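Local coordinates for putative carboxynorspermidine decarboxylase protein (Sinorhizobium meliloti, PDB 3MT1), which probably catalyses the pyridoxal-phosphate-dependent decarboxylation of carboxynorspermidine and carboxyspermidine to norspermidine and spermidine, at residues 169-181 with 211-223. Sequence-based numbering, arbitrary orientation.
Sequences DFGLFDRMLGEIE and AFSARLRAFSDRY
Phe-170, Leu-177 and Glu-181 of helix 170-190 meet Phe-212, Arg-215 and Phe-219 of helix 209-223 where two successive outer helices of the eight-stranded alpha/beta barrel run side by side. Strand 193-195 lies between them in sequence, so both helices point the same way; the axes of segments 170-181 and 211-223 are 8° apart and come within 11.0 Å.

Buried rings and a leucine face the barrel. The edge of Phe-212 is turned toward the face of Phe-173 in an offset edge-to-face pair, ring centroids 5.3 Å apart; Phe-212 also packs against Val-24 of helix 11-28. Further along, Leu-177 forks: CD1 touches the Phe-219 ring, whereas CD2 sits 3.5 Å from Arg-215 CZ, over the centre of the guanidinium. At the more exposed start of the interface Phe-170, its CG anti to the backbone N (chi1 167°), reaches across the groove so that CE1 lies 3.5 Å from Phe-212 CA, while Ala-211, small enough to fit, sets its methyl over one face of the ring.

A salt-bridge network links the helices along the more exposed side. Arg-215 is long enough to bridge two carboxylates at the edge of its guanidinium: NE donates to Asp-174 OD1 (2.8 Å) and NH2 to Glu-181 OE1 (2.7 Å), both acceptors almost in its plane. A bend at chi2 (68°) directs the chain along the groove toward Glu-181. A leucine in place of Arg-215 would probably leave Asp-174 without its mate across the groove and free its carboxylate to turn.

Glu-181 suits its place because its two oxygens can divide the partners. Beyond OE1, held by Arg-215, OE2 forms a salt bridge with Arg-222 NH1 whose hydrogen bond is weak and, on its anti lone pair, accepts a hydrogen bond from Tyr-223 OH at 2.8 Å.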
loop_
_atom_site.group_PDB
_atom_site.type_symbol
_atom_site.label_atom_id
_atom_site.label_comp_id
_atom_site.label_asym_id
_atom_site.label_seq_id
_atom_site.Cartn_x
_atom_site.Cartn_y
_atom_site.Cartn_z
ATOM N N ASP B 169 -14.402 15.361 19.936
ATOM C CA ASP B 169 -14.947 16.104 21.078
ATOM C C ASP B 169 -14.846 17.615 20.882
ATOM O O ASP B 169 -13.757 18.153 20.613
ATOM C CB ASP B 169 -14.217 15.702 22.346
ATOM C CG ASP B 169 -14.870 16.236 23.585
ATOM O OD1 ASP B 169 -15.796 15.568 24.095
ATOM O OD2 ASP B 169 -14.438 17.308 24.059
ATOM N N PHE B 170 -15.982 18.299 20.998
ATOM C CA PHE B 170 -16.006 19.720 20.703
ATOM C C PHE B 170 -15.178 20.504 21.700
ATOM O O PHE B 170 -14.435 21.423 21.314
ATOM C CB PHE B 170 -17.419 20.256 20.716
ATOM C CG PHE B 170 -17.483 21.751 20.730
ATOM C CD1 PHE B 170 -17.055 22.488 19.616
ATOM C CD2 PHE B 170 -17.956 22.421 21.850
ATOM C CE1 PHE B 170 -17.088 23.867 19.621
ATOM C CE2 PHE B 170 -18.019 23.822 21.869
ATOM C CZ PHE B 170 -17.581 24.546 20.750
ATOM N N GLY B 171 -15.317 20.139 22.980
ATOM C CA GLY B 171 -14.555 20.747 24.054
ATOM C C GLY B 171 -13.066 20.804 23.741
ATOM O O GLY B 171 -12.426 21.852 23.974
ATOM N N LEU B 172 -12.516 19.695 23.207
ATOM C CA LEU B 172 -11.085 19.607 22.901
ATOM C C LEU B 172 -10.703 20.486 21.741
ATOM O O LEU B 172 -9.686 21.183 21.815
ATOM C CB LEU B 172 -10.627 18.170 22.630
ATOM C CG LEU B 172 -9.204 18.057 22.048
ATOM C CD1 LEU B 172 -8.122 18.470 23.046
ATOM C CD2 LEU B 172 -8.935 16.652 21.516
ATOM N N PHE B 173 -11.500 20.440 20.669
ATOM C CA PHE B 173 -11.342 21.391 19.563
ATOM C C PHE B 173 -11.386 22.832 20.091
ATOM O O PHE B 173 -10.541 23.672 19.739
ATOM C CB PHE B 173 -12.404 21.204 18.464
ATOM C CG PHE B 173 -12.440 22.340 17.478
ATOM C CD1 PHE B 173 -11.432 22.490 16.530
ATOM C CD2 PHE B 173 -13.449 23.301 17.529
ATOM C CE1 PHE B 173 -11.443 23.556 15.639
ATOM C CE2 PHE B 173 -13.466 24.385 16.626
ATOM C CZ PHE B 173 -12.462 24.504 15.687
ATOM N N ASP B 174 -12.358 23.117 20.956
ATOM C CA ASP B 174 -12.458 24.472 21.495
ATOM C C ASP B 174 -11.166 24.974 22.145
ATOM O O ASP B 174 -10.760 26.125 21.906
ATOM C CB ASP B 174 -13.610 24.647 22.476
ATOM C CG ASP B 174 -13.659 26.062 23.022
ATOM O OD1 ASP B 174 -13.564 27.009 22.183
ATOM O OD2 ASP B 174 -13.736 26.222 24.273
ATOM N N ARG B 175 -10.525 24.115 22.943
ATOM C CA ARG B 175 -9.253 24.469 23.552
ATOM C C ARG B 175 -8.125 24.643 22.557
ATOM O O ARG B 175 -7.287 25.510 22.722
ATOM C CB ARG B 175 -8.870 23.454 24.617
ATOM C CG ARG B 175 -9.907 23.426 25.673
ATOM C CD ARG B 175 -9.405 22.858 26.935
ATOM N NE ARG B 175 -10.390 23.066 27.980
ATOM C CZ ARG B 175 -10.337 24.064 28.854
ATOM N NH1 ARG B 175 -9.331 24.937 28.792
ATOM N NH2 ARG B 175 -11.282 24.174 29.791
HETATM N N MSE B 176 -8.112 23.833 21.507
HETATM C CA MSE B 176 -7.027 23.893 20.528
HETATM C C MSE B 176 -7.093 25.175 19.718
HETATM O O MSE B 176 -6.071 25.798 19.422
HETATM C CB MSE B 176 -7.097 22.683 19.637
HETATM C CG MSE B 176 -7.163 21.443 20.442
HETATM SE SE MSE B 176 -5.497 20.519 20.373
HETATM C CE MSE B 176 -6.074 19.269 18.982
ATOM N N LEU B 177 -8.311 25.572 19.381
ATOM C CA LEU B 177 -8.530 26.831 18.733
ATOM C C LEU B 177 -8.100 27.981 19.667
ATOM O O LEU B 177 -7.634 29.039 19.217
ATOM C CB LEU B 177 -10.003 26.943 18.353
ATOM C CG LEU B 177 -10.350 28.125 17.468
ATOM C CD1 LEU B 177 -9.522 28.117 16.169
ATOM C CD2 LEU B 177 -11.844 28.143 17.199
ATOM N N GLY B 178 -8.244 27.753 20.970
ATOM C CA GLY B 178 -7.867 28.741 21.964
ATOM C C GLY B 178 -6.371 28.966 21.985
ATOM O O GLY B 178 -5.926 30.108 21.982
ATOM N N GLU B 179 -5.598 27.880 21.993
ATOM C CA GLU B 179 -4.127 27.971 21.990
ATOM C C GLU B 179 -3.576 28.518 20.672
ATOM O O GLU B 179 -2.455 29.049 20.628
ATOM C CB GLU B 179 -3.450 26.638 22.388
ATOM C CG GLU B 179 -2.958 26.645 23.874
ATOM C CD GLU B 179 -2.333 25.320 24.354
ATOM O OE1 GLU B 179 -2.707 24.233 23.839
ATOM O OE2 GLU B 179 -1.472 25.380 25.261
ATOM N N ILE B 180 -4.378 28.403 19.615
ATOM C CA ILE B 180 -4.064 29.000 18.313
ATOM C C ILE B 180 -4.082 30.554 18.341
ATOM O O ILE B 180 -3.182 31.210 17.800
ATOM C CB ILE B 180 -5.000 28.436 17.235
ATOM C CG1 ILE B 180 -4.578 27.007 16.892
ATOM C CG2 ILE B 180 -5.041 29.343 15.989
ATOM C CD1 ILE B 180 -5.550 26.252 15.967
ATOM N N GLU B 181 -5.093 31.126 18.992
ATOM C CA GLU B 181 -5.201 32.584 19.156
ATOM C C GLU B 181 -4.018 33.171 19.928
ATOM O O GLU B 181 -3.461 34.188 19.546
ATOM C CB GLU B 181 -6.537 32.957 19.828
ATOM C CG GLU B 181 -7.780 32.556 18.985
ATOM C CD GLU B 181 -9.116 33.010 19.582
ATOM O OE1 GLU B 181 -9.979 32.128 19.815
ATOM O OE2 GLU B 181 -9.306 34.240 19.799
ATOM N N ALA B 211 -23.223 24.696 18.473
ATOM C CA ALA B 211 -22.162 25.236 19.299
ATOM C C ALA B 211 -20.874 25.430 18.456
ATOM O O ALA B 211 -20.277 26.503 18.437
ATOM C CB ALA B 211 -21.908 24.302 20.490
ATOM N N PHE B 212 -20.463 24.392 17.745
ATOM C CA PHE B 212 -19.264 24.424 16.892
ATOM C C PHE B 212 -19.299 25.485 15.767
ATOM O O PHE B 212 -18.285 26.137 15.511
ATOM C CB PHE B 212 -19.053 23.023 16.332
ATOM C CG PHE B 212 -18.057 22.932 15.233
ATOM C CD1 PHE B 212 -16.696 22.916 15.505
ATOM C CD2 PHE B 212 -18.479 22.793 13.912
ATOM C CE1 PHE B 212 -15.764 22.788 14.485
ATOM C CE2 PHE B 212 -17.554 22.676 12.885
ATOM C CZ PHE B 212 -16.187 22.663 13.176
ATOM N N SER B 213 -20.455 25.620 15.108
ATOM C CA SER B 213 -20.726 26.706 14.154
ATOM C C SER B 213 -20.592 28.081 14.784
ATOM O O SER B 213 -20.048 29.001 14.173
ATOM C CB SER B 213 -22.143 26.596 13.595
ATOM O OG SER B 213 -22.252 25.484 12.718
ATOM N N ALA B 214 -21.101 28.207 16.008
ATOM C CA ALA B 214 -21.088 29.471 16.741
ATOM C C ALA B 214 -19.664 29.840 17.139
ATOM O O ALA B 214 -19.288 31.006 17.153
ATOM C CB ALA B 214 -21.961 29.362 17.960
ATOM N N ARG B 215 -18.870 28.833 17.458
ATOM C CA ARG B 215 -17.480 29.053 17.807
ATOM C C ARG B 215 -16.673 29.451 16.553
ATOM O O ARG B 215 -15.739 30.259 16.645
ATOM C CB ARG B 215 -16.901 27.802 18.492
ATOM C CG ARG B 215 -15.439 27.909 18.857
ATOM C CD ARG B 215 -15.207 28.936 19.979
ATOM N NE ARG B 215 -13.783 29.116 20.317
ATOM C CZ ARG B 215 -13.018 30.103 19.844
ATOM N NH1 ARG B 215 -13.514 30.997 19.000
ATOM N NH2 ARG B 215 -11.752 30.196 20.211
ATOM N N LEU B 216 -17.044 28.877 15.401
ATOM C CA LEU B 216 -16.461 29.229 14.118
ATOM C C LEU B 216 -16.777 30.690 13.781
ATOM O O LEU B 216 -15.878 31.460 13.417
ATOM C CB LEU B 216 -16.928 28.261 13.011
ATOM C CG LEU B 216 -16.415 26.791 13.036
ATOM C CD1 LEU B 216 -16.958 25.925 11.922
ATOM C CD2 LEU B 216 -14.921 26.718 13.020
ATOM N N ARG B 217 -18.046 31.078 13.944
ATOM C CA ARG B 217 -18.463 32.457 13.718
ATOM C C ARG B 217 -17.601 33.460 14.488
ATOM O O ARG B 217 -17.139 34.458 13.927
ATOM C CB ARG B 217 -19.936 32.653 14.088
ATOM C CG ARG B 217 -20.919 32.433 12.939
ATOM C CD ARG B 217 -21.898 33.606 12.750
ATOM N NE ARG B 217 -22.812 33.339 11.639
ATOM C CZ ARG B 217 -22.556 33.604 10.357
ATOM N NH1 ARG B 217 -21.411 34.163 9.990
ATOM N NH2 ARG B 217 -23.445 33.302 9.420
ATOM N N ALA B 218 -17.390 33.178 15.770
ATOM C CA ALA B 218 -16.711 34.113 16.671
ATOM C C ALA B 218 -15.220 34.290 16.323
ATOM O O ALA B 218 -14.658 35.385 16.429
ATOM C CB ALA B 218 -16.894 33.681 18.107
ATOM N N PHE B 219 -14.582 33.213 15.901
ATOM C CA PHE B 219 -13.211 33.306 15.462
ATOM C C PHE B 219 -13.148 34.146 14.191
ATOM O O PHE B 219 -12.307 35.024 14.069
ATOM C CB PHE B 219 -12.644 31.923 15.193
ATOM C CG PHE B 219 -11.215 31.937 14.784
ATOM C CD1 PHE B 219 -10.865 32.116 13.450
ATOM C CD2 PHE B 219 -10.208 31.767 15.734
ATOM C CE1 PHE B 219 -9.532 32.135 13.070
ATOM C CE2 PHE B 219 -8.872 31.790 15.373
ATOM C CZ PHE B 219 -8.527 31.973 14.037
ATOM N N SER B 220 -14.044 33.871 13.250
ATOM C CA SER B 220 -14.068 34.576 11.988
ATOM C C SER B 220 -14.453 36.040 12.187
ATOM O O SER B 220 -13.972 36.907 11.462
ATOM C CB SER B 220 -15.034 33.887 11.027
ATOM O OG SER B 220 -15.384 34.750 9.956
ATOM N N ASP B 221 -15.318 36.308 13.165
ATOM C CA ASP B 221 -15.757 37.682 13.461
ATOM C C ASP B 221 -14.640 38.499 14.109
ATOM O O ASP B 221 -14.267 39.556 13.614
ATOM C CB ASP B 221 -17.015 37.687 14.343
ATOM C CG ASP B 221 -18.306 37.563 13.537
ATOM O OD1 ASP B 221 -18.257 37.574 12.285
ATOM O OD2 ASP B 221 -19.388 37.460 14.155
ATOM N N ARG B 222 -14.102 37.991 15.206
ATOM C CA ARG B 222 -12.976 38.607 15.881
ATOM C C ARG B 222 -11.860 38.973 14.896
ATOM O O ARG B 222 -11.419 40.118 14.866
ATOM C CB ARG B 222 -12.450 37.674 16.989
ATOM C CG ARG B 222 -11.120 38.094 17.613
ATOM C CD ARG B 222 -10.734 37.212 18.767
ATOM N NE ARG B 222 -11.376 37.653 19.994
ATOM C CZ ARG B 222 -10.940 37.353 21.215
ATOM N NH1 ARG B 222 -9.850 36.606 21.389
ATOM N NH2 ARG B 222 -11.599 37.807 22.269
ATOM N N TYR B 223 -11.421 38.014 14.079
ATOM C CA TYR B 223 -10.219 38.225 13.261
ATOM C C TYR B 223 -10.449 38.767 11.846
ATOM O O TYR B 223 -9.488 39.128 11.162
ATOM C CB TYR B 223 -9.331 36.971 13.264
ATOM C CG TYR B 223 -8.796 36.638 14.648
ATOM C CD1 TYR B 223 -7.763 37.392 15.217
ATOM C CD2 TYR B 223 -9.340 35.593 15.402
ATOM C CE1 TYR B 223 -7.282 37.110 16.482
ATOM C CE2 TYR B 223 -8.858 35.302 16.673
ATOM C CZ TYR B 223 -7.830 36.062 17.207
ATOM O OH TYR B 223 -7.351 35.799 18.478
#